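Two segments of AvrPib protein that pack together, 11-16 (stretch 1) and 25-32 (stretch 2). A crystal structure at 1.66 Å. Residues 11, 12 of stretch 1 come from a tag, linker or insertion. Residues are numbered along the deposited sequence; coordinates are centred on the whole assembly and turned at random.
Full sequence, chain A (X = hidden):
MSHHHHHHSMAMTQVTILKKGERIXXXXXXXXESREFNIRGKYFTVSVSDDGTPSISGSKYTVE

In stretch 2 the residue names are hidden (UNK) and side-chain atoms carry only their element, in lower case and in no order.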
# COMPACT_ATOMS: atom_id res chain seq x y z
N ALA A 11 0.97 14.17 5.52
CA ALA A 11 0.34 13.57 4.35
C ALA A 11 0.29 12.05 4.46
O ALA A 11 1.05 11.42 5.19
CB ALA A 11 1.09 13.98 3.08
N MSE A 12 -0.63 11.46 3.72
CA MSE A 12 -0.64 10.03 3.52
C MSE A 12 0.71 9.49 3.07
O MSE A 12 1.50 10.22 2.50
CB MSE A 12 -1.71 9.69 2.50
CG MSE A 12 -3.06 10.01 3.03
SE MSE A 12 -3.29 8.46 4.09
CE MSE A 12 -3.98 9.26 5.72
N THR A 13 1.00 8.21 3.34
CA THR A 13 2.06 7.55 2.59
C THR A 13 1.47 7.00 1.30
O THR A 13 0.46 6.30 1.34
CB THR A 13 2.70 6.43 3.40
OG1 THR A 13 3.36 6.98 4.55
CG2 THR A 13 3.71 5.68 2.55
N GLN A 14 2.06 7.37 0.16
CA GLN A 14 1.61 6.86 -1.13
C GLN A 14 2.31 5.53 -1.38
O GLN A 14 3.54 5.44 -1.33
CB GLN A 14 1.92 7.81 -2.29
CG GLN A 14 0.84 8.86 -2.56
CD GLN A 14 0.88 9.38 -4.00
OE1 GLN A 14 1.21 8.64 -4.94
NE2 GLN A 14 0.52 10.65 -4.18
N VAL A 15 1.52 4.50 -1.65
CA VAL A 15 2.04 3.15 -1.81
C VAL A 15 1.77 2.70 -3.23
O VAL A 15 0.61 2.68 -3.66
CB VAL A 15 1.39 2.18 -0.82
CG1 VAL A 15 1.96 0.79 -1.03
CG2 VAL A 15 1.62 2.67 0.63
N THR A 16 2.81 2.28 -3.93
CA THR A 16 2.63 1.76 -5.28
C THR A 16 2.50 0.25 -5.22
O THR A 16 3.27 -0.43 -4.54
CB THR A 16 3.80 2.17 -6.17
OG1 THR A 16 3.79 3.60 -6.26
CG2 THR A 16 3.65 1.57 -7.60
N UNK A 25 -1.22 -0.12 -9.69
CA UNK A 25 -2.09 0.94 -9.15
C UNK A 25 -1.39 1.55 -7.95
O UNK A 25 -0.22 1.25 -7.67
o UNK A 25 -4.35 1.50 -8.45
c UNK A 25 -3.49 0.41 -8.81
c UNK A 25 -3.44 -0.58 -7.65
N UNK A 26 -2.07 2.47 -7.25
CA UNK A 26 -1.47 3.01 -6.04
C UNK A 26 -2.58 3.28 -5.02
O UNK A 26 -3.75 3.40 -5.38
c UNK A 26 -1.83 5.55 -8.19
c UNK A 26 -3.53 8.70 -5.41
n UNK A 26 -2.61 6.67 -8.33
c UNK A 26 -0.67 4.30 -6.31
c UNK A 26 -2.85 7.93 -4.45
c UNK A 26 -1.49 5.38 -6.88
c UNK A 26 -2.11 6.44 -6.16
c UNK A 26 -3.52 8.37 -6.73
c UNK A 26 -2.81 7.23 -7.10
c UNK A 26 -2.14 6.81 -4.81
N UNK A 27 -2.19 3.34 -3.75
CA UNK A 27 -3.12 3.60 -2.66
C UNK A 27 -2.44 4.56 -1.68
O UNK A 27 -1.26 4.87 -1.82
c UNK A 27 -2.40 1.55 -1.28
c UNK A 27 -3.58 2.31 -1.92
c UNK A 27 -4.36 1.38 -2.85
N UNK A 28 -3.21 5.05 -0.71
CA UNK A 28 -2.68 5.87 0.38
C UNK A 28 -3.00 5.24 1.72
O UNK A 28 -4.15 4.85 1.97
c UNK A 28 -3.54 9.42 -0.90
c UNK A 28 -2.92 8.05 -0.91
o UNK A 28 -4.77 9.51 -1.07
o UNK A 28 -2.79 10.40 -0.69
c UNK A 28 -3.26 7.29 0.33
N UNK A 29 -2.00 5.17 2.60
CA UNK A 29 -2.17 4.58 3.93
C UNK A 29 -1.35 5.42 4.91
O UNK A 29 -0.23 5.82 4.58
c UNK A 29 -1.83 2.48 5.36
c UNK A 29 -1.73 3.10 3.96
c UNK A 29 -2.55 2.26 3.00
N UNK A 30 -1.86 5.73 6.10
CA UNK A 30 -1.04 6.46 7.07
C UNK A 30 0.07 5.59 7.64
O UNK A 30 -0.08 4.38 7.81
c UNK A 30 -2.03 6.88 8.16
c UNK A 30 -3.24 5.52 6.59
c UNK A 30 -3.15 5.90 8.04
N UNK A 31 1.20 6.24 7.94
CA UNK A 31 2.29 5.57 8.62
C UNK A 31 1.81 4.89 9.89
O UNK A 31 1.06 5.48 10.68
c UNK A 31 5.43 7.82 8.31
c UNK A 31 3.41 6.56 8.96
c UNK A 31 4.29 6.95 7.81
n UNK A 31 7.42 9.15 7.66
c UNK A 31 6.37 8.21 7.18
N UNK A 32 2.26 3.66 10.09
CA UNK A 32 1.92 2.92 11.28
C UNK A 32 0.56 2.28 11.26
O UNK A 32 0.09 1.84 12.31
O HOH W 1 1.79 9.02 6.44

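Position 25 carries three side-chain atoms, one carbon bearing an oxygen and a second carbon. This branched hydroxyl pattern identifies Thr25, since valine would have carbon in place of the oxygen. Its CA-to-CB bond points away from stretch 1, and it approaches that strand through its backbone, with Thr25 O 3.8 Å from Thr16 CA.

At position 26, a single carbon leads into fused five- and six-membered rings holding eight carbons and one nitrogen, an indole that only tryptophan supplies. Its side chain lies on the same face of the sheet as those of Gln14 and Thr16. With Trp26 so named, the ring can be placed: chi1 is p, and Gln14 OE1 sits over one face of the indole, 3.8 Å from Trp26 CE3. The backbone adds a CA-H...O contact, Trp26 CA lying 3.2 Å from Val15 O.

Position 27 has three carbons, the first carrying the other two, and it packs on the buried face beside Val15. A beta-branched, wholly carbon side chain of this size is valine. Val27 CG2 comes within 3.9 Å of Val15 CB, an apolar contact beneath a pair of nearly linear backbone hydrogen bonds: Val15 N donates to Val27 O at 2.8 Å, and Val27 N donates to Val15 O at 2.9 Å.

Three carbons in a row, the third carrying two oxygens, extend from position 28. The length of the chain before the carboxylate makes this glutamate rather than aspartate. On the face shared with Gln14, Glu28 CG lies 4.2 Å from Gln14 CG, while Glu28 OE1 reaches to 3.4 Å from CB of Met12, a selenomethionine from the expression tag. Glu28 CA also makes a CA-H...O contact with Thr13 O at 3.3 Å.

Position 29 repeats the three-carbon fork of position 27 and is likewise valine, buried on the face that also holds Thr13 and Val15. Its tie to stretch 1 is chiefly through the backbone: Thr13 N donates to Val29 O and Val29 N to Thr13 O, both at 3.0 Å.

At position 30, three carbons close a ring onto the backbone nitrogen, which defines proline. Pro30 CD packs 3.9 Å from Met12 SE, an apolar contact just beyond the paired strands.

Four carbons in a row ending in nitrogen mark position 31 as lysine. Lys31 CG passes 3.4 Å from Thr13 OG1, and a water accepts from Lys31 N at 3.2 Å while donating to Ala11 O at 2.8 Å.

Position 32 has no side-chain atoms and is glycine; its phi of 80° suits that residue, and it makes no contact with stretch 1.

The contact is thus an antiparallel strand pair held by four backbone hydrogen bonds, alternating with CA-H...O contacts. Val15 and Val27 pack on one face, which also holds Thr13 and Val29, Gln14, Trp26 and Glu28 line the more exposed other face, and Met12 and the water extend the association past one end of the strand pair.

Stretch 2 25-32: TWVEVPKG
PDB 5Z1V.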